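Local coordinates for mannosylglycerate hydrolase MGH1-like glycoside hydrolase domain-containing protein (Thermus thermophilus HB8, PDB 4WVA), which hydrolyses mannosylglycerate, a solute that thermophiles make under osmotic stress, to mannose and glycerate, and also cleaves glucosylglycerate, at residues 48-53 / 123-128. Residues are numbered along the deposited sequence.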
loop_
_atom_site.group_PDB
_atom_site.type_symbol
_atom_site.label_atom_id
_atom_site.label_comp_id
_atom_site.label_asym_id
_atom_site.label_seq_id
_atom_site.Cartn_x
_atom_site.Cartn_y
_atom_site.Cartn_z
ATOM N N TRP A 48 -4.409 22.421 -28.104
ATOM C CA TRP A 48 -3.394 21.663 -27.337
ATOM C C TRP A 48 -2.079 22.411 -27.204
ATOM O O TRP A 48 -1.473 22.402 -26.128
ATOM C CB TRP A 48 -3.152 20.275 -27.938
ATOM C CG TRP A 48 -4.261 19.362 -27.649
ATOM C CD1 TRP A 48 -5.387 19.193 -28.399
ATOM C CD2 TRP A 48 -4.405 18.502 -26.507
ATOM N NE1 TRP A 48 -6.215 18.277 -27.810
ATOM C CE2 TRP A 48 -5.650 17.857 -26.634
ATOM C CE3 TRP A 48 -3.614 18.229 -25.384
ATOM C CZ2 TRP A 48 -6.115 16.934 -25.701
ATOM C CZ3 TRP A 48 -4.072 17.316 -24.459
ATOM C CH2 TRP A 48 -5.326 16.686 -24.616
ATOM N N GLU A 49 -1.640 23.081 -28.269
ATOM C CA GLU A 49 -0.407 23.855 -28.173
ATOM C C GLU A 49 -0.514 24.911 -27.077
ATOM O O GLU A 49 0.440 25.130 -26.338
ATOM C CB GLU A 49 -0.023 24.541 -29.493
ATOM C CG GLU A 49 1.328 25.283 -29.406
ATOM C CD GLU A 49 2.514 24.361 -29.090
ATOM O OE1 GLU A 49 3.066 24.374 -27.948
ATOM O OE2 GLU A 49 2.906 23.606 -30.001
ATOM N N ARG A 50 -1.670 25.559 -26.995
ATOM C CA ARG A 50 -1.911 26.597 -26.008
ATOM C C ARG A 50 -1.841 26.055 -24.581
ATOM O O ARG A 50 -1.340 26.738 -23.694
ATOM C CB ARG A 50 -3.265 27.265 -26.272
ATOM C CG ARG A 50 -3.606 28.393 -25.318
ATOM C CD ARG A 50 -2.626 29.536 -25.405
ATOM N NE ARG A 50 -2.968 30.611 -24.477
ATOM C CZ ARG A 50 -2.688 30.611 -23.171
ATOM N NH1 ARG A 50 -2.055 29.573 -22.605
ATOM N NH2 ARG A 50 -3.020 31.663 -22.429
ATOM N N ALA A 51 -2.315 24.821 -24.376
ATOM C CA ALA A 51 -2.236 24.156 -23.075
ATOM C C ALA A 51 -0.777 23.943 -22.673
ATOM O O ALA A 51 -0.386 24.239 -21.563
ATOM C CB ALA A 51 -2.999 22.849 -23.101
ATOM N N TRP A 52 0.037 23.451 -23.597
ATOM C CA TRP A 52 1.457 23.280 -23.314
ATOM C C TRP A 52 2.120 24.624 -23.026
ATOM O O TRP A 52 2.935 24.758 -22.118
ATOM C CB TRP A 52 2.176 22.646 -24.486
ATOM C CG TRP A 52 1.972 21.194 -24.673
ATOM C CD1 TRP A 52 1.319 20.587 -25.685
ATOM C CD2 TRP A 52 2.469 20.147 -23.828
ATOM N NE1 TRP A 52 1.362 19.226 -25.537
ATOM C CE2 TRP A 52 2.076 18.928 -24.403
ATOM C CE3 TRP A 52 3.221 20.125 -22.650
ATOM C CZ2 TRP A 52 2.399 17.696 -23.830
ATOM C CZ3 TRP A 52 3.534 18.894 -22.080
ATOM C CH2 TRP A 52 3.145 17.712 -22.672
ATOM N N GLN A 53 1.765 25.632 -23.820
ATOM C CA GLN A 53 2.434 26.922 -23.709
ATOM C C GLN A 53 2.287 27.523 -22.317
ATOM O O GLN A 53 3.227 28.129 -21.794
ATOM C CB GLN A 53 1.929 27.888 -24.786
ATOM C CG GLN A 53 2.458 27.582 -26.182
ATOM C CD GLN A 53 3.972 27.715 -26.283
ATOM O OE1 GLN A 53 4.592 28.549 -25.590
ATOM N NE2 GLN A 53 4.586 26.886 -27.132
ATOM N N ARG A 123 4.725 16.441 -31.016
ATOM C CA ARG A 123 4.709 17.608 -30.135
ATOM C C ARG A 123 4.730 17.155 -28.685
ATOM O O ARG A 123 5.468 17.703 -27.870
ATOM C CB ARG A 123 3.474 18.475 -30.352
ATOM C CG ARG A 123 3.328 19.562 -29.290
ATOM C CD ARG A 123 2.208 20.518 -29.599
ATOM N NE ARG A 123 0.932 19.830 -29.689
ATOM C CZ ARG A 123 -0.072 20.171 -30.484
ATOM N NH1 ARG A 123 0.028 21.219 -31.317
ATOM N NH2 ARG A 123 -1.177 19.446 -30.479
ATOM N N ALA A 124 3.915 16.160 -28.364
ATOM C CA ALA A 124 3.886 15.637 -26.993
ATOM C C ALA A 124 5.277 15.230 -26.518
ATOM O O ALA A 124 5.687 15.559 -25.397
ATOM C CB ALA A 124 2.927 14.469 -26.886
ATOM N N ARG A 125 6.006 14.493 -27.353
ATOM C CA ARG A 125 7.335 14.034 -26.978
ATOM C C ARG A 125 8.280 15.218 -26.819
ATOM O O ARG A 125 9.061 15.264 -25.872
ATOM C CB ARG A 125 7.883 13.015 -27.986
ATOM C CG ARG A 125 7.223 11.644 -27.863
ATOM C CD ARG A 125 7.912 10.590 -28.725
ATOM N NE ARG A 125 7.599 10.777 -30.139
ATOM C CZ ARG A 125 6.615 10.170 -30.805
ATOM N NH1 ARG A 125 5.811 9.280 -30.219
ATOM N NH2 ARG A 125 6.444 10.452 -32.090
ATOM N N GLU A 126 8.208 16.179 -27.740
ATOM C CA GLU A 126 9.082 17.351 -27.651
ATOM C C GLU A 126 8.822 18.147 -26.376
ATOM O O GLU A 126 9.765 18.523 -25.671
ATOM C CB GLU A 126 8.975 18.260 -28.889
ATOM C CG GLU A 126 10.042 19.350 -28.894
ATOM C CD GLU A 126 9.961 20.325 -30.061
ATOM O OE1 GLU A 126 8.898 20.438 -30.712
ATOM O OE2 GLU A 126 10.982 21.006 -30.313
ATOM N N ARG A 127 7.551 18.374 -26.055
ATOM C CA ARG A 127 7.218 19.195 -24.885
ATOM C C ARG A 127 7.551 18.464 -23.576
ATOM O O ARG A 127 8.078 19.066 -22.648
ATOM C CB ARG A 127 5.751 19.592 -24.896
ATOM C CG ARG A 127 5.328 20.413 -26.101
ATOM C CD ARG A 127 5.794 21.854 -26.057
ATOM N NE ARG A 127 5.384 22.505 -27.296
ATOM C CZ ARG A 127 6.011 22.351 -28.461
ATOM N NH1 ARG A 127 7.132 21.643 -28.541
ATOM N NH2 ARG A 127 5.530 22.914 -29.554
ATOM N N ALA A 128 7.227 17.180 -23.509
ATOM C CA ALA A 128 7.496 16.406 -22.287
ATOM C C ALA A 128 8.984 16.239 -22.035
ATOM O O ALA A 128 9.428 16.344 -20.902
ATOM C CB ALA A 128 6.818 15.051 -22.335
HETATM O O HOH W 1 1.933 23.063 -32.433
#
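The indole of W52 lies under the aliphatic part of R127, whose CB stands 3.4 Å from the centroid of the six-membered ring of W52 and only 13° off its normal, a CH-pi contact. As a knob, W52 fills the hole between R123, A124, R127 and A128, on successive turns of helix 121-146; its CZ2 comes within 4.1 Å of A124 CA, and its NE1 is hydrogen-bonded to D118. The two segments run almost parallel (5°), with their axes 11.4 Å apart, wide enough to take a tryptophan side chain between them. They belong to helices 48-62 and 121-146 of the (alpha/alpha)6 barrel of this GH63 hydrolase, and helix 107-117, through L114 and Y115, also packs against the buried residues. Away from the substrate-binding and catalytic residues, the partly exposed margin carries a salt-bridge network. E49 receives R127 in a bidentate pair, NE to OE1 at 3.0 Å and NH2 to OE2 at 2.8 Å, while Q53 NE2 donates to E49 OE1 (3.0 Å) and R127 NH1 reaches E126 OE1 (3.0 Å). R123, salt-bridged through NH2 to D118, lays one guanidinium face over the E49 backbone nitrogen; its NH1 meets E49 OE2 at a long 4.0 Å, a gap spanned by a water.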